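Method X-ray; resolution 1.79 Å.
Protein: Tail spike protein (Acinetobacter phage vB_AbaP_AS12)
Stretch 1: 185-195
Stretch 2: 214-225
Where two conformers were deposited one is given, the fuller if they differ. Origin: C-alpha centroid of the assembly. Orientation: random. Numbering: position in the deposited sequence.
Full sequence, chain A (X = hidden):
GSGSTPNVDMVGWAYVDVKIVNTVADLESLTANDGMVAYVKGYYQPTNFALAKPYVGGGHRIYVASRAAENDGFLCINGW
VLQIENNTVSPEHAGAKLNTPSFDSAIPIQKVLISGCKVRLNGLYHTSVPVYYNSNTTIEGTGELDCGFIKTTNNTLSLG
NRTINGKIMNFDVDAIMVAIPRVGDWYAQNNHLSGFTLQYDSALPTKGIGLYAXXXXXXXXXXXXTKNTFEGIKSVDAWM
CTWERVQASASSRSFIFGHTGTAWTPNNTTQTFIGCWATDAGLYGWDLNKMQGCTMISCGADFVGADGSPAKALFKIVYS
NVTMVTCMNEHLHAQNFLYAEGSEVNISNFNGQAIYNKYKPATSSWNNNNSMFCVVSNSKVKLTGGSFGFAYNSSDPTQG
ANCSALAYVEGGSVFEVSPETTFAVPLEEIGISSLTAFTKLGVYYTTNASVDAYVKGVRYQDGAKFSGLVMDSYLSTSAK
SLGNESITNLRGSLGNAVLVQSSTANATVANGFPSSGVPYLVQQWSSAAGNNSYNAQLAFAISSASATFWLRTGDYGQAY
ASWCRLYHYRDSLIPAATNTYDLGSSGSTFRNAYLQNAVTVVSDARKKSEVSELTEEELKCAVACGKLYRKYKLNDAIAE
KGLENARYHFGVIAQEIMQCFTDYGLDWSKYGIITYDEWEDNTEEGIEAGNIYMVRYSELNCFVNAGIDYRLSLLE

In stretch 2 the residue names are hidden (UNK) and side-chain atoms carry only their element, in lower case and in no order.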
ATOM      1  N   ASP A 185       2.095 -34.496  -9.740  1.00 21.14           N
ATOM      2  CA  ASP A 185       1.743 -33.126  -9.394  1.00 17.55           C
ATOM      3  C   ASP A 185       2.199 -32.171 -10.499  1.00 18.25           C
ATOM      4  O   ASP A 185       3.041 -32.513 -11.334  1.00 20.55           O
ATOM      5  CB  ASP A 185       2.395 -32.706  -8.075  1.00 18.07           C
ATOM      6  CG  ASP A 185       1.788 -33.398  -6.868  1.00 21.82           C
ATOM      7  OD1 ASP A 185       0.711 -34.025  -6.997  1.00 22.11           O
ATOM      8  OD2 ASP A 185       2.407 -33.321  -5.786  1.00 21.62           O
ATOM      9  N   TRP A 186       1.650 -30.948 -10.476  1.00 16.26           N
ATOM     10  CA  TRP A 186       2.086 -29.922 -11.411  1.00 15.49           C
ATOM     11  C   TRP A 186       3.073 -28.926 -10.820  1.00 16.60           C
ATOM     12  O   TRP A 186       3.800 -28.291 -11.588  1.00 15.88           O
ATOM     13  CB  TRP A 186       0.892 -29.136 -11.968  1.00 15.36           C
ATOM     14  CG  TRP A 186      -0.128 -29.957 -12.671  1.00 19.18           C
ATOM     15  CD1 TRP A 186      -0.009 -31.246 -13.082  1.00 21.41           C
ATOM     16  CD2 TRP A 186      -1.443 -29.539 -13.035  1.00 22.57           C
ATOM     17  NE1 TRP A 186      -1.171 -31.664 -13.670  1.00 23.07           N
ATOM     18  CE2 TRP A 186      -2.068 -30.630 -13.661  1.00 24.23           C
ATOM     19  CE3 TRP A 186      -2.152 -28.342 -12.889  1.00 26.24           C
ATOM     20  CZ2 TRP A 186      -3.372 -30.565 -14.150  1.00 27.63           C
ATOM     21  CZ3 TRP A 186      -3.449 -28.281 -13.368  1.00 28.55           C
ATOM     22  CH2 TRP A 186      -4.041 -29.382 -13.993  1.00 27.56           C
ATOM     23  N   TYR A 187       3.126 -28.766  -9.490  1.00 13.90           N
ATOM     24  CA  TYR A 187       3.934 -27.730  -8.863  1.00 13.43           C
ATOM     25  C   TYR A 187       4.771 -28.324  -7.737  1.00 15.30           C
ATOM     26  O   TYR A 187       4.332 -29.237  -7.027  1.00 15.30           O
ATOM     27  CB  TYR A 187       3.050 -26.587  -8.302  1.00 16.65           C
ATOM     28  CG  TYR A 187       2.264 -25.909  -9.392  1.00 15.98           C
ATOM     29  CD1 TYR A 187       2.818 -24.861 -10.115  1.00 16.50           C
ATOM     30  CD2 TYR A 187       0.976 -26.321  -9.707  1.00 16.60           C
ATOM     31  CE1 TYR A 187       2.120 -24.255 -11.143  1.00 18.23           C
ATOM     32  CE2 TYR A 187       0.273 -25.721 -10.735  1.00 17.25           C
ATOM     33  CZ  TYR A 187       0.851 -24.693 -11.450  1.00 18.36           C
ATOM     34  OH  TYR A 187       0.144 -24.090 -12.469  1.00 20.94           O
ATOM     35  N   ALA A 188       5.972 -27.779  -7.564  1.00 16.32           N
ATOM     36  CA  ALA A 188       6.750 -27.990  -6.346  1.00 15.30           C
ATOM     37  C   ALA A 188       6.175 -27.039  -5.305  1.00 14.22           C
ATOM     38  O   ALA A 188       6.290 -25.811  -5.441  1.00 14.16           O
ATOM     39  CB  ALA A 188       8.235 -27.738  -6.602  1.00 16.12           C
ATOM     40  N   GLN A 189       5.516 -27.585  -4.290  1.00 14.14           N
ATOM     41  CA  GLN A 189       4.652 -26.759  -3.464  1.00 12.92           C
ATOM     42  C   GLN A 189       4.812 -27.071  -1.983  1.00 14.10           C
ATOM     43  O   GLN A 189       5.358 -28.103  -1.588  1.00 13.40           O
ATOM     44  CB  GLN A 189       3.191 -26.936  -3.860  1.00 13.08           C
ATOM     45  CG  GLN A 189       2.650 -28.332  -3.752  1.00 16.57           C
ATOM     46  CD  GLN A 189       1.186 -28.361  -4.118  1.00 21.21           C
ATOM     47  OE1 GLN A 189       0.835 -28.404  -5.302  1.00 22.83           O
ATOM     48  NE2 GLN A 189       0.315 -28.276  -3.108  1.00 18.98           N
ATOM     49  N   ASN A 190       4.306 -26.143  -1.169  1.00 15.03           N
ATOM     50  CA  ASN A 190       4.327 -26.270   0.289  1.00 14.34           C
ATOM     51  C   ASN A 190       5.742 -26.448   0.825  1.00 14.31           C
ATOM     52  O   ASN A 190       5.975 -27.181   1.784  1.00 14.90           O
ATOM     53  CB  ASN A 190       3.411 -27.399   0.741  1.00 16.99           C
ATOM     54  CG  ASN A 190       1.978 -27.171   0.312  1.00 20.17           C
ATOM     55  OD1 ASN A 190       1.481 -27.813  -0.614  1.00 21.28           O
ATOM     56  ND2 ASN A 190       1.318 -26.217   0.952  1.00 19.80           N
ATOM     57  N   ASN A 191       6.678 -25.708   0.246  1.00 12.64           N
ATOM     58  CA  ASN A 191       8.058 -25.681   0.695  1.00 14.42           C
ATOM     59  C   ASN A 191       8.303 -24.421   1.511  1.00 14.07           C
ATOM     60  O   ASN A 191       7.645 -23.392   1.323  1.00 14.55           O
ATOM     61  CB  ASN A 191       9.004 -25.732  -0.496  1.00 15.17           C
ATOM     62  CG  ASN A 191       8.844 -27.007  -1.290  1.00 14.46           C
ATOM     63  OD1 ASN A 191       8.894 -28.092  -0.740  1.00 14.65           O
ATOM     64  ND2 ASN A 191       8.609 -26.873  -2.583  1.00 14.16           N
ATOM     65  N   HIS A 192       9.253 -24.511   2.425  1.00 13.66           N
ATOM     66  CA  HIS A 192       9.509 -23.446   3.393  1.00 13.01           C
ATOM     67  C   HIS A 192      11.017 -23.424   3.600  1.00 14.54           C
ATOM     68  O   HIS A 192      11.560 -24.196   4.401  1.00 17.05           O
ATOM     69  CB  HIS A 192       8.708 -23.683   4.668  1.00 15.31           C
ATOM     70  CG  HIS A 192       7.239 -23.811   4.390  1.00 15.72           C
ATOM     71  ND1 HIS A 192       6.466 -22.727   4.025  1.00 16.02           N
ATOM     72  CD2 HIS A 192       6.435 -24.901   4.285  1.00 17.23           C
ATOM     73  CE1 HIS A 192       5.236 -23.136   3.766  1.00 16.57           C
ATOM     74  NE2 HIS A 192       5.193 -24.453   3.903  1.00 16.78           N
ATOM     75  N   LEU A 193      11.684 -22.557   2.846  1.00 13.24           N
ATOM     76  CA  LEU A 193      13.136 -22.479   2.809  1.00 12.84           C
ATOM     77  C   LEU A 193      13.595 -21.203   3.493  1.00 13.29           C
ATOM     78  O   LEU A 193      13.014 -20.137   3.261  1.00 14.38           O
ATOM     79  CB  LEU A 193      13.643 -22.471   1.369  1.00 15.15           C
ATOM     80  CG  LEU A 193      13.816 -23.791   0.646  1.00 20.63           C
ATOM     81  CD1 LEU A 193      12.611 -24.670   0.798  1.00 21.17           C
ATOM     82  CD2 LEU A 193      14.180 -23.569  -0.813  1.00 20.01           C
ATOM     83  N   SER A 194      14.639 -21.293   4.325  1.00 14.76           N
ATOM     84  CA  SER A 194      15.103 -20.068   4.965  1.00 12.17           C
ATOM     85  C   SER A 194      16.560 -20.139   5.393  1.00 13.52           C
ATOM     86  O   SER A 194      17.021 -21.171   5.890  1.00 14.45           O
ATOM     87  CB  SER A 194      14.262 -19.715   6.193  1.00 17.79           C
ATOM     88  OG  SER A 194      14.312 -20.729   7.158  1.00 23.22           O
ATOM     89  N   GLY A 195      17.254 -19.012   5.240  1.00 13.74           N
ATOM     90  CA  GLY A 195      18.482 -18.785   5.988  1.00 14.85           C
ATOM     91  C   GLY A 195      19.737 -19.378   5.399  1.00 14.92           C
ATOM     92  O   GLY A 195      20.568 -19.934   6.142  1.00 14.84           O
ATOM     93  N   UNK A 214      10.842 -23.612 -11.812  1.00 12.95           N
ATOM     94  CA  UNK A 214       9.920 -23.266 -12.905  1.00 15.09           C
ATOM     95  C   UNK A 214       8.461 -23.286 -12.474  1.00 14.47           C
ATOM     96  O   UNK A 214       7.712 -22.359 -12.813  1.00 14.21           O
ATOM     97  c   UNK A 214      11.725 -24.735 -12.154  1.00 14.32           C
ATOM     98  c   UNK A 214      10.966 -25.431 -13.259  1.00 13.45           C
ATOM     99  c   UNK A 214      10.223 -24.321 -13.976  1.00 15.80           C
ATOM    100  N   UNK A 215       8.040 -24.311 -11.736  1.00 12.33           N
ATOM    101  CA  UNK A 215       6.637 -24.526 -11.362  1.00 12.40           C
ATOM    102  C   UNK A 215       6.584 -24.639  -9.838  1.00 12.91           C
ATOM    103  O   UNK A 215       6.948 -25.682  -9.283  1.00 13.13           O
ATOM    104  c   UNK A 215       5.785 -27.288 -14.041  1.00 16.09           C
ATOM    105  c   UNK A 215       6.075 -25.787 -12.034  1.00 12.98           C
ATOM    106  c   UNK A 215       5.641 -24.808 -14.317  1.00 15.50           C
ATOM    107  c   UNK A 215       6.302 -25.941 -13.546  1.00 15.12           C
ATOM    108  N   UNK A 216       6.134 -23.580  -9.161  1.00 11.96           N
ATOM    109  CA  UNK A 216       6.121 -23.543  -7.697  1.00 13.95           C
ATOM    110  C   UNK A 216       4.817 -22.935  -7.213  1.00 13.51           C
ATOM    111  O   UNK A 216       4.182 -22.127  -7.902  1.00 13.66           O
ATOM    112  c   UNK A 216       7.314 -22.752  -7.100  1.00 11.64           C
ATOM    113  c   UNK A 216       8.438 -20.452  -7.085  1.00 14.92           C
ATOM    114  c   UNK A 216       8.603 -23.542  -7.263  1.00 12.89           C
ATOM    115  c   UNK A 216       7.421 -21.372  -7.747  1.00 13.18           C
ATOM    116  N   UNK A 217       4.410 -23.343  -6.016  1.00 14.44           N
ATOM    117  CA  UNK A 217       3.173 -22.832  -5.450  1.00 12.31           C
ATOM    118  C   UNK A 217       3.209 -22.969  -3.941  1.00 13.30           C
ATOM    119  O   UNK A 217       3.884 -23.844  -3.392  1.00 13.87           O
ATOM    120  c   UNK A 217       1.948 -23.588  -5.976  1.00 12.39           C
ATOM    121  N   UNK A 218       2.410 -22.133  -3.292  1.00 11.64           N
ATOM    122  CA  UNK A 218       2.007 -22.359  -1.907  1.00 11.78           C
ATOM    123  C   UNK A 218       3.215 -22.518  -0.981  1.00 14.13           C
ATOM    124  O   UNK A 218       3.301 -23.467  -0.198  1.00 13.43           O
ATOM    125  c   UNK A 218      -0.766 -24.886  -2.831  1.00 17.87           C
ATOM    126  c   UNK A 218      -0.188 -23.484  -2.642  1.00 14.82           C
ATOM    127  c   UNK A 218      -1.211 -22.575  -1.989  1.00 14.58           C
ATOM    128  c   UNK A 218       1.095 -23.582  -1.826  1.00 12.23           C
ATOM    129  N   UNK A 219       4.161 -21.578  -1.076  1.00 14.52           N
ATOM    130  CA  UNK A 219       5.469 -21.752  -0.449  1.00 14.05           C
ATOM    131  C   UNK A 219       5.937 -20.447   0.169  1.00 12.01           C
ATOM    132  O   UNK A 219       5.461 -19.357  -0.181  1.00 12.45           O
ATOM    133  o   UNK A 219       6.282 -23.539  -1.890  1.00 14.20           O
ATOM    134  c   UNK A 219       6.529 -22.218  -1.447  1.00 12.07           C
ATOM    135  N   UNK A 220       6.910 -20.570   1.076  1.00 12.97           N
ATOM    136  CA  UNK A 220       7.586 -19.404   1.631  1.00 12.47           C
ATOM    137  C   UNK A 220       9.091 -19.549   1.441  1.00 11.88           C
ATOM    138  O   UNK A 220       9.665 -20.620   1.682  1.00 13.71           O
ATOM    139  c   UNK A 220       5.786 -18.985   3.356  1.00 15.18           C
ATOM    140  c   UNK A 220       7.284 -19.179   3.122  1.00 14.07           C
ATOM    141  o   UNK A 220       7.739 -20.297   3.890  1.00 14.72           O
ATOM    142  N   UNK A 221       9.703 -18.451   1.015  1.00 11.91           N
ATOM    143  CA  UNK A 221      11.143 -18.322   0.837  1.00 12.43           C
ATOM    144  C   UNK A 221      11.585 -17.130   1.679  1.00 14.33           C
ATOM    145  O   UNK A 221      11.042 -16.031   1.522  1.00 12.67           O
ATOM    146  c   UNK A 221      11.849 -21.339  -2.657  1.00 15.64           C
ATOM    147  c   UNK A 221      10.576 -21.503  -3.151  1.00 15.43           C
ATOM    148  o   UNK A 221      10.278 -22.592  -3.944  1.00 15.79           O
ATOM    149  c   UNK A 221      11.170 -19.289  -1.526  1.00 12.13           C
ATOM    150  c   UNK A 221       9.892 -19.472  -2.041  1.00 13.36           C
ATOM    151  c   UNK A 221       9.588 -20.567  -2.850  1.00 14.01           C
ATOM    152  c   UNK A 221      12.146 -20.231  -1.845  1.00 12.92           C
ATOM    153  c   UNK A 221      11.491 -18.104  -0.644  1.00 13.40           C
ATOM    154  N   UNK A 222      12.545 -17.341   2.577  1.00 13.12           N
ATOM    155  CA  UNK A 222      12.962 -16.279   3.495  1.00 11.10           C
ATOM    156  C   UNK A 222      14.472 -16.292   3.668  1.00 12.82           C
ATOM    157  O   UNK A 222      15.069 -17.356   3.837  1.00 13.62           O
ATOM    158  n   UNK A 222       8.182 -15.068   5.583  1.00 16.43           N
ATOM    159  c   UNK A 222      12.314 -16.439   4.872  1.00 12.83           C
ATOM    160  c   UNK A 222       8.702 -16.222   6.347  1.00 16.91           C
ATOM    161  c   UNK A 222      10.245 -16.300   6.304  1.00 16.10           C
ATOM    162  c   UNK A 222      10.797 -16.445   4.872  1.00 15.15           C
ATOM    163  N   UNK A 223      15.090 -15.112   3.632  1.00 11.97           N
ATOM    164  CA  UNK A 223      16.499 -14.978   3.987  1.00 11.57           C
ATOM    165  C   UNK A 223      17.359 -15.932   3.166  1.00 14.38           C
ATOM    166  O   UNK A 223      18.159 -16.725   3.687  1.00 13.65           O
ATOM    167  c   UNK A 223      16.684 -15.182   5.488  1.00 15.73           C
ATOM    168  o   UNK A 223      15.968 -14.148   6.164  1.00 18.73           O
ATOM    169  N   UNK A 224      17.181 -15.841   1.853  1.00 13.46           N
ATOM    170  CA  UNK A 224      17.953 -16.626   0.900  0.50 14.04           C
ATOM    171  C   UNK A 224      18.724 -15.667   0.015  1.00 14.65           C
ATOM    172  O   UNK A 224      18.145 -14.744  -0.571  1.00 15.21           O
ATOM    173  c   UNK A 224      17.060 -17.541   0.046  0.50 15.17           C
ATOM    174  c   UNK A 224      16.436 -18.620   0.926  0.50 16.89           C
ATOM    175  c   UNK A 224      15.353 -19.389   0.241  0.50 16.72           C
ATOM    176  c   UNK A 224      17.884 -18.182  -1.081  0.50 16.05           C
ATOM    177  N   UNK A 225      20.019 -15.908  -0.108  1.00 12.77           N
ATOM    178  CA  UNK A 225      20.897 -15.099  -0.938  1.00 14.11           C
ATOM    179  C   UNK A 225      21.397 -15.947  -2.088  1.00 14.99           C
ATOM    180  O   UNK A 225      21.989 -16.997  -1.858  1.00 16.91           O
ATOM    181  c   UNK A 225      24.504 -13.874  -0.105  1.00 23.11           C
ATOM    182  c   UNK A 225      22.100 -14.609  -0.140  1.00 16.78           C
ATOM    183  c   UNK A 225      22.887 -12.778  -1.692  1.00 20.33           C
ATOM    184  c   UNK A 225      23.276 -14.063  -0.980  1.00 19.00           C
TER
HETATM  185  O   HOH W   1       8.072 -24.145  -3.858  1.00 14.42           O
HETATM  186  O   HOH W   2      10.378 -19.955   4.656  1.00 16.97           O

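Position 214 has three side-chain carbons that close a ring onto the backbone N, which only proline does. Pro214 lies out of reach of stretch 1.

Position 215 carries four carbons forked at the second. One end carbon lies 3.3 Å from Trp186 O, and CB packs 3.9 Å from Tyr187 CD1. This is Leu215: its CB packs on the tyrosine ring, while CD1 sits by Trp186 O, which finds no partner.

At 216 four carbons fork at the first, one arm two carbons long; the one-carbon arm lies 4.3 Å from Ala188 CB on the same face of the sheet. This is Ile216, a beta-branched residue that suits an extended strand.

Position 217 has a single carbon. That CB meets Tyr187 CB at 4.0 Å and Gln189 CB at 4.2 Å. It is Ala217, a small group beside the CB atoms of Tyr187 and Gln189.

Position 218 again shows four carbons forked at the second, one end carbon 3.6 Å from Gln189 NE2. Leu218 turns a corner with positive phi; its CA-to-CB bond points toward stretch 1, and the forked chain packs by Gln189.

At 219 one carbon bears one oxygen, which accepts from Asn191 N at 3.1 Å. This is Ser219. The short hydroxyl stays near the backbone, and OG donates to Ala217 O at 2.8 Å.

Position 220 has a carbon carrying one oxygen and one carbon. The oxygen hydrogen-bonds His192 ND1 at 2.7 Å, at the edge of the imidazole ring, near its plane; the residue is Thr220.

Position 221 shows one carbon, then a six-carbon ring bearing oxygen; a ring carbon packs 3.7 Å from Leu193 CD2. This is Tyr221, whose ring is long enough to carry OH to water 1, which also binds Ala188 O, Asn191 ND2 and Ser219 OG.

At 222 four carbons in a row end in nitrogen, with CB 4.0 Å from Ser194 CB. In Lys222 the long chain carries its amine away to a partner elsewhere in the structure.

Position 223 has one carbon and one oxygen; its backbone O accepts a weak bond from Gly195 N at 2.9 Å. Ser223 is a compact residue at a second corner with positive phi.

Position 224 has four carbons, forked at the first, one arm two carbons long. That arm's end reaches Leu193 CB at 3.7 Å, a reach that suits Ile224.

Position 225, four carbons forked at the second, makes no contact with stretch 1: Leu225.

The contact is a parallel ladder. Ala188 N to Leu215 O (2.9 Å) begins it, and Leu193 N to Thr220 O (3.0 Å) and Lys222 N to Leu193 O (2.9 Å) continue it. Ser219 OG serves Asn191 N between the paired segments, and side chains pack in register on both faces.

Stretch 2 214-225: PLIALSTYKSIL
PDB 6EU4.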